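Local coordinates for PGRP domain of peptidoglycan recognition protein 3 (Branchiostoma belcheri tsingtauense, PDB 4ZXM), which probably recognises bacterial peptidoglycan and, as an N-acetylmuramoyl-L-alanine amidase, cleaves the bond between its glycan strand and the peptide stem, at residues Lys118-Gly126 and Asn242-Trp251. Numbering follows the deposited sequence.
Sequences KVVIHHSAG and NLLYDDIKSW
Tyr245 of helix 243-247 meets Ile121 and His123 at the end of strand 118-123. Its CG lies beside the backbone N and anti to the carbonyl carbon (chi1 -64°), which brings the ring to both residues. On one side Tyr245 CE1 presents the ring edge to Ile121 O at 3.3 Å, near the ring plane; on the other, Tyr245 CE2 approaches His123 ND1 at 4.1 Å. At the tip, Tyr245 OH accepts a weak, bent hydrogen bond from His123 ND1 (3.4 Å), and the two rings form an offset edge-to-face pair with planes 79° apart. A leucine in place of Tyr245 would probably cost His123 both its hydroxyl partner and this aromatic edge, leaving its imidazole freer to turn. Asn242 N-caps the helix through weak bonds from Leu244 N and Tyr245 N to OD1. Farther along, Ile121 CD1 meets Ile248 CG2 at 3.6 Å and the Trp251 ring obliquely, while Leu244 CD2 lies 3.8 Å from His123 CB. The C-terminal helix thus packs nearly antiparallel (159°), axes 9.5 Å apart, on an inner strand of the mixed sheet of this amidase-type PGRP domain, with Leu228 of strand 226-230 and Phe192 of strand 187-192 alongside and helix 203-219 against Trp251.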
# COMPACT_ATOMS: atom_id res chain seq x y z
N LYS A 118 9.77 2.14 -8.70
CA LYS A 118 9.86 1.59 -7.35
C LYS A 118 8.52 1.17 -6.78
O LYS A 118 7.49 1.77 -7.08
CB LYS A 118 10.49 2.62 -6.41
CG LYS A 118 11.92 2.92 -6.79
CD LYS A 118 12.51 4.13 -6.09
CE LYS A 118 14.01 4.25 -6.34
NZ LYS A 118 14.42 3.88 -7.74
N VAL A 119 8.55 0.13 -5.95
CA VAL A 119 7.41 -0.28 -5.15
C VAL A 119 7.84 -0.29 -3.69
O VAL A 119 8.78 -0.99 -3.32
CB VAL A 119 6.93 -1.69 -5.53
CG1 VAL A 119 5.76 -2.11 -4.65
CG2 VAL A 119 6.55 -1.74 -7.01
N VAL A 120 7.16 0.50 -2.86
CA VAL A 120 7.49 0.56 -1.45
C VAL A 120 6.42 -0.14 -0.64
O VAL A 120 5.24 0.01 -0.92
CB VAL A 120 7.58 2.01 -0.96
CG1 VAL A 120 8.00 2.05 0.51
CG2 VAL A 120 8.54 2.80 -1.83
N ILE A 121 6.84 -0.91 0.36
CA ILE A 121 5.89 -1.58 1.23
C ILE A 121 5.87 -0.94 2.61
O ILE A 121 6.92 -0.70 3.20
CB ILE A 121 6.17 -3.08 1.29
CG1 ILE A 121 5.79 -3.67 -0.06
CG2 ILE A 121 5.36 -3.74 2.40
CD1 ILE A 121 6.31 -5.07 -0.25
N HIS A 122 4.67 -0.66 3.08
CA HIS A 122 4.44 -0.00 4.36
C HIS A 122 3.60 -0.91 5.23
O HIS A 122 3.14 -1.97 4.79
CB HIS A 122 3.65 1.29 4.15
CG HIS A 122 4.35 2.29 3.31
ND1 HIS A 122 5.10 3.31 3.84
CD2 HIS A 122 4.41 2.44 1.96
CE1 HIS A 122 5.61 4.04 2.86
NE2 HIS A 122 5.19 3.53 1.71
N HIS A 123 3.40 -0.48 6.47
CA HIS A 123 2.37 -1.05 7.33
C HIS A 123 1.74 0.09 8.12
O HIS A 123 2.37 1.11 8.38
CB HIS A 123 2.94 -2.17 8.23
CG HIS A 123 3.69 -1.69 9.44
ND1 HIS A 123 4.68 -0.72 9.38
CD2 HIS A 123 3.63 -2.09 10.73
CE1 HIS A 123 5.17 -0.52 10.59
NE2 HIS A 123 4.55 -1.34 11.43
N SER A 124 0.46 -0.08 8.46
CA SER A 124 -0.29 0.97 9.12
C SER A 124 0.18 1.18 10.56
O SER A 124 -0.10 2.21 11.16
CB SER A 124 -1.78 0.63 9.11
OG SER A 124 -2.02 -0.61 9.76
N ALA A 125 0.90 0.19 11.10
CA ALA A 125 1.30 0.21 12.51
C ALA A 125 0.05 0.42 13.36
O ALA A 125 0.02 1.22 14.28
CB ALA A 125 2.34 1.29 12.76
N GLY A 126 -1.00 -0.32 13.01
CA GLY A 126 -2.31 -0.15 13.62
C GLY A 126 -3.04 -1.47 13.66
O GLY A 126 -2.42 -2.53 13.65
N ASN A 242 10.57 -6.04 12.62
CA ASN A 242 9.27 -6.19 11.98
C ASN A 242 9.20 -7.41 11.07
O ASN A 242 10.00 -7.54 10.13
CB ASN A 242 8.96 -4.94 11.17
CG ASN A 242 7.49 -4.81 10.84
OD1 ASN A 242 7.05 -5.29 9.81
ND2 ASN A 242 6.73 -4.17 11.73
N LEU A 243 8.24 -8.28 11.33
CA LEU A 243 8.09 -9.55 10.61
C LEU A 243 7.65 -9.41 9.15
O LEU A 243 7.99 -10.26 8.33
CB LEU A 243 7.09 -10.45 11.35
CG LEU A 243 7.59 -11.02 12.67
CD1 LEU A 243 6.45 -11.67 13.44
CD2 LEU A 243 8.70 -12.03 12.42
N LEU A 244 6.89 -8.36 8.85
CA LEU A 244 6.52 -8.06 7.47
C LEU A 244 7.78 -7.77 6.66
O LEU A 244 8.03 -8.39 5.63
CB LEU A 244 5.58 -6.85 7.40
CG LEU A 244 5.37 -6.16 6.04
CD1 LEU A 244 4.82 -7.12 5.00
CD2 LEU A 244 4.46 -4.95 6.19
N TYR A 245 8.58 -6.84 7.16
CA TYR A 245 9.77 -6.42 6.44
C TYR A 245 10.87 -7.47 6.36
O TYR A 245 11.77 -7.35 5.53
CB TYR A 245 10.32 -5.16 7.07
CG TYR A 245 9.41 -3.94 7.01
CD1 TYR A 245 8.78 -3.56 5.83
CD2 TYR A 245 9.21 -3.15 8.14
CE1 TYR A 245 7.95 -2.44 5.79
CE2 TYR A 245 8.40 -2.03 8.11
CZ TYR A 245 7.77 -1.68 6.93
OH TYR A 245 6.97 -0.57 6.90
N ASP A 246 10.82 -8.48 7.22
CA ASP A 246 11.67 -9.66 7.06
C ASP A 246 11.23 -10.44 5.84
O ASP A 246 12.06 -10.91 5.07
CB ASP A 246 11.58 -10.58 8.28
CG ASP A 246 12.17 -9.96 9.54
OD1 ASP A 246 12.99 -9.01 9.43
OD2 ASP A 246 11.81 -10.42 10.65
N ASP A 247 9.92 -10.57 5.69
CA ASP A 247 9.35 -11.37 4.62
C ASP A 247 9.66 -10.81 3.24
O ASP A 247 10.01 -11.56 2.33
CB ASP A 247 7.84 -11.49 4.77
CG ASP A 247 7.28 -12.67 4.01
OD1 ASP A 247 7.33 -13.80 4.54
OD2 ASP A 247 6.80 -12.48 2.87
N ILE A 248 9.55 -9.50 3.08
CA ILE A 248 9.71 -8.91 1.75
C ILE A 248 11.12 -9.11 1.17
O ILE A 248 11.33 -8.86 -0.02
CB ILE A 248 9.32 -7.42 1.68
CG1 ILE A 248 10.30 -6.55 2.47
CG2 ILE A 248 7.88 -7.23 2.16
CD1 ILE A 248 10.02 -5.07 2.33
N LYS A 249 12.05 -9.57 2.00
CA LYS A 249 13.40 -9.88 1.53
C LYS A 249 13.39 -11.06 0.54
O LYS A 249 14.13 -11.06 -0.44
CB LYS A 249 14.30 -10.23 2.72
CG LYS A 249 14.35 -9.19 3.82
CD LYS A 249 15.67 -8.44 3.87
CE LYS A 249 15.86 -7.73 5.21
NZ LYS A 249 15.81 -8.68 6.36
N SER A 250 12.54 -12.04 0.81
CA SER A 250 12.40 -13.21 -0.06
C SER A 250 11.56 -12.94 -1.33
O SER A 250 11.47 -13.81 -2.19
CB SER A 250 11.77 -14.36 0.72
OG SER A 250 10.53 -13.98 1.28
N TRP A 251 10.95 -11.77 -1.44
CA TRP A 251 10.14 -11.44 -2.62
C TRP A 251 11.06 -11.08 -3.75
O TRP A 251 12.15 -10.55 -3.54
CB TRP A 251 9.27 -10.23 -2.36
CG TRP A 251 8.26 -10.43 -1.33
CD1 TRP A 251 8.24 -11.39 -0.35
CD2 TRP A 251 7.10 -9.62 -1.12
NE1 TRP A 251 7.14 -11.23 0.44
CE2 TRP A 251 6.42 -10.15 -0.01
CE3 TRP A 251 6.57 -8.50 -1.77
CZ2 TRP A 251 5.23 -9.60 0.47
CZ3 TRP A 251 5.38 -7.96 -1.30
CH2 TRP A 251 4.73 -8.50 -0.19